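Long-range contact in transcription regulator PadR N-terminal domain-containing protein (Streptococcus mutans, PDB 3L7W), which probably binds DNA as a dimeric transcription regulator of the PadR family, through a winged helix-turn-helix domain: residues 10-15 with 46-50. Sequence-based numbering, arbitrary orientation.
Sequences IEYLIL and ILKKL
A helix-helix contact in the core of the winged helix-turn-helix domain joins helix 7-20 to helix 40-52, placed like the DNA-recognition helix of PadR relatives. Both segments are regular alpha-helix (I14 N to I10 O 2.7 Å, L50 N to I46 O 2.9 Å). The axes of segments 10-15 and 46-50 cross at -71°, 10.4 Å apart; CA-to-CA distances are 6.9 Å for E11-I46 and 7.5 Å for I14-L47. I14 (mt) sets CD1 3.6 Å from I46 CG2, and CG2 3.5 Å from L47 CD2. L15, off-well (chi1 -99°, chi2 28°), brings CD1 to L50 CD1 (3.6 Å). I28 and L56 extend this apolar layer. E11 (mt) lays CG on I46 CG2 (3.6 Å) and CD2 of L50 (mt; 3.9 Å), and sends OE2 to NZ (2.8 Å) of K49 (tttm), extended to CE and turned at chi4. Aliphatic contacts thus fill the buried interface, and a salt bridge, backed by a water bridge from OE1 to the same NZ, closes its edge at exposed K49.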
ATOM      1  N   ILE A  10      -0.074  -8.711  -0.203  1.00 20.90           N
ATOM      2  CA  ILE A  10      -0.512  -9.906  -0.928  1.00 22.61           C
ATOM      3  C   ILE A  10      -0.920 -10.993   0.059  1.00 27.58           C
ATOM      4  O   ILE A  10      -1.911 -11.697  -0.144  1.00 35.57           O
ATOM      5  CB  ILE A  10       0.611 -10.464  -1.810  1.00 27.38           C
ATOM      6  CG1 ILE A  10       1.038  -9.426  -2.863  1.00 29.77           C
ATOM      7  CG2 ILE A  10       0.188 -11.788  -2.475  1.00 26.32           C
ATOM      8  CD1 ILE A  10       0.183  -9.425  -4.081  1.00 30.37           C
ATOM      9  N   GLU A  11      -0.136 -11.132   1.124  1.00 28.51           N
ATOM     10  CA  GLU A  11      -0.414 -12.127   2.154  1.00 25.60           C
ATOM     11  C   GLU A  11      -1.759 -11.812   2.766  1.00 25.28           C
ATOM     12  O   GLU A  11      -2.622 -12.674   2.864  1.00 26.69           O
ATOM     13  CB  GLU A  11       0.678 -12.128   3.227  1.00 24.19           C
ATOM     14  CG  GLU A  11       1.974 -12.763   2.748  1.00 31.76           C
ATOM     15  CD  GLU A  11       3.105 -12.647   3.747  1.00 31.47           C
ATOM     16  OE1 GLU A  11       2.860 -12.212   4.883  1.00 39.72           O
ATOM     17  OE2 GLU A  11       4.244 -12.988   3.396  1.00 38.96           O
ATOM     18  N   TYR A  12      -1.929 -10.558   3.166  1.00 25.14           N
ATOM     19  CA  TYR A  12      -3.212 -10.079   3.646  1.00 30.57           C
ATOM     20  C   TYR A  12      -4.307 -10.513   2.683  1.00 29.78           C
ATOM     21  O   TYR A  12      -5.274 -11.153   3.076  1.00 34.22           O
ATOM     22  CB  TYR A  12      -3.178  -8.556   3.800  1.00 30.19           C
ATOM     23  CG  TYR A  12      -4.467  -7.928   4.252  1.00 30.16           C
ATOM     24  CD1 TYR A  12      -5.227  -8.501   5.254  1.00 32.28           C
ATOM     25  CD2 TYR A  12      -4.913  -6.741   3.687  1.00 32.11           C
ATOM     26  CE1 TYR A  12      -6.398  -7.925   5.668  1.00 31.07           C
ATOM     27  CE2 TYR A  12      -6.080  -6.155   4.089  1.00 30.09           C
ATOM     28  CZ  TYR A  12      -6.821  -6.749   5.083  1.00 34.23           C
ATOM     29  OH  TYR A  12      -7.983  -6.167   5.497  1.00 36.18           O
ATOM     30  N   LEU A  13      -4.143 -10.201   1.408  1.00 27.61           N
ATOM     31  CA  LEU A  13      -5.176 -10.538   0.429  1.00 28.09           C
ATOM     32  C   LEU A  13      -5.424 -12.040   0.379  1.00 26.94           C
ATOM     33  O   LEU A  13      -6.558 -12.486   0.363  1.00 30.45           O
ATOM     34  CB  LEU A  13      -4.802 -10.011  -0.960  1.00 23.02           C
ATOM     35  CG  LEU A  13      -4.844  -8.469  -1.035  1.00 27.39           C
ATOM     36  CD1 LEU A  13      -4.221  -7.993  -2.319  1.00 22.72           C
ATOM     37  CD2 LEU A  13      -6.266  -7.963  -0.929  1.00 21.23           C
ATOM     38  N   ILE A  14      -4.354 -12.820   0.330  1.00 21.07           N
ATOM     39  CA  ILE A  14      -4.502 -14.262   0.246  1.00 29.64           C
ATOM     40  C   ILE A  14      -5.294 -14.772   1.437  1.00 34.50           C
ATOM     41  O   ILE A  14      -6.302 -15.451   1.278  1.00 28.26           O
ATOM     42  CB  ILE A  14      -3.148 -14.967   0.240  1.00 24.43           C
ATOM     43  CG1 ILE A  14      -2.440 -14.729  -1.099  1.00 26.19           C
ATOM     44  CG2 ILE A  14      -3.345 -16.445   0.485  1.00 25.48           C
ATOM     45  CD1 ILE A  14      -0.986 -15.091  -1.083  1.00 28.95           C
ATOM     46  N   LEU A  15      -4.832 -14.441   2.635  1.00 25.63           N
ATOM     47  CA  LEU A  15      -5.529 -14.887   3.832  1.00 22.63           C
ATOM     48  C   LEU A  15      -6.968 -14.405   3.821  1.00 26.42           C
ATOM     49  O   LEU A  15      -7.878 -15.145   4.184  1.00 30.16           O
ATOM     50  CB  LEU A  15      -4.812 -14.385   5.076  1.00 30.94           C
ATOM     51  CG  LEU A  15      -3.885 -15.377   5.778  1.00 36.03           C
ATOM     52  CD1 LEU A  15      -3.321 -16.408   4.822  1.00 33.51           C
ATOM     53  CD2 LEU A  15      -2.791 -14.658   6.545  1.00 32.52           C
ATOM     54  N   ILE A  46       4.563 -17.258  -1.985  1.00 31.43           N
ATOM     55  CA  ILE A  46       3.903 -16.582  -0.886  1.00 30.62           C
ATOM     56  C   ILE A  46       2.876 -17.504  -0.242  1.00 31.91           C
ATOM     57  O   ILE A  46       2.866 -17.674   0.983  1.00 32.87           O
ATOM     58  CB  ILE A  46       3.275 -15.269  -1.328  1.00 29.50           C
ATOM     59  CG1 ILE A  46       4.385 -14.305  -1.749  1.00 36.83           C
ATOM     60  CG2 ILE A  46       2.456 -14.695  -0.205  1.00 22.53           C
ATOM     61  CD1 ILE A  46       3.884 -12.932  -2.179  1.00 35.83           C
ATOM     62  N   LEU A  47       2.033 -18.119  -1.068  1.00 33.30           N
ATOM     63  CA  LEU A  47       1.139 -19.172  -0.581  1.00 31.49           C
ATOM     64  C   LEU A  47       1.911 -20.199   0.233  1.00 32.72           C
ATOM     65  O   LEU A  47       1.492 -20.581   1.324  1.00 37.95           O
ATOM     66  CB  LEU A  47       0.426 -19.856  -1.745  1.00 24.89           C
ATOM     67  CG  LEU A  47      -0.635 -18.954  -2.365  1.00 29.68           C
ATOM     68  CD1 LEU A  47      -1.019 -19.434  -3.752  1.00 32.60           C
ATOM     69  CD2 LEU A  47      -1.829 -18.902  -1.434  1.00 26.78           C
ATOM     70  N   LYS A  48       3.054 -20.633  -0.288  1.00 33.75           N
ATOM     71  CA  LYS A  48       3.845 -21.656   0.401  1.00 37.97           C
ATOM     72  C   LYS A  48       4.317 -21.130   1.752  1.00 38.68           C
ATOM     73  O   LYS A  48       4.177 -21.791   2.782  1.00 45.28           O
ATOM     74  CB  LYS A  48       5.035 -22.103  -0.459  1.00 34.46           C
ATOM     75  CG  LYS A  48       5.861 -23.239   0.139  1.00 48.62           C
ATOM     76  CD  LYS A  48       6.659 -23.961  -0.949  1.00 61.18           C
ATOM     77  CE  LYS A  48       7.802 -24.800  -0.381  1.00 65.49           C
ATOM     78  NZ  LYS A  48       9.011 -23.969  -0.070  1.00 70.18           N
ATOM     79  N   LYS A  49       4.857 -19.920   1.740  1.00 33.75           N
ATOM     80  CA  LYS A  49       5.290 -19.255   2.958  1.00 35.65           C
ATOM     81  C   LYS A  49       4.174 -19.260   4.008  1.00 38.64           C
ATOM     82  O   LYS A  49       4.406 -19.578   5.175  1.00 43.58           O
ATOM     83  CB  LYS A  49       5.694 -17.825   2.607  1.00 43.48           C
ATOM     84  CG  LYS A  49       6.022 -16.912   3.766  1.00 38.95           C
ATOM     85  CD  LYS A  49       6.419 -15.550   3.210  1.00 37.05           C
ATOM     86  CE  LYS A  49       6.935 -14.631   4.295  1.00 40.63           C
ATOM     87  NZ  LYS A  49       5.851 -14.257   5.237  1.00 46.12           N
ATOM     88  N   LEU A  50       2.961 -18.915   3.581  1.00 33.72           N
ATOM     89  CA  LEU A  50       1.836 -18.777   4.506  1.00 27.28           C
ATOM     90  C   LEU A  50       1.478 -20.135   5.031  1.00 30.46           C
ATOM     91  O   LEU A  50       1.037 -20.282   6.164  1.00 35.90           O
ATOM     92  CB  LEU A  50       0.615 -18.166   3.812  1.00 22.56           C
ATOM     93  CG  LEU A  50       0.781 -16.666   3.518  1.00 27.38           C
ATOM     94  CD1 LEU A  50      -0.412 -16.124   2.771  1.00 19.46           C
ATOM     95  CD2 LEU A  50       0.987 -15.900   4.825  1.00 32.01           C
TER
HETATM   96  O   HOH W   1       5.109 -11.955   6.557  1.00 55.45           O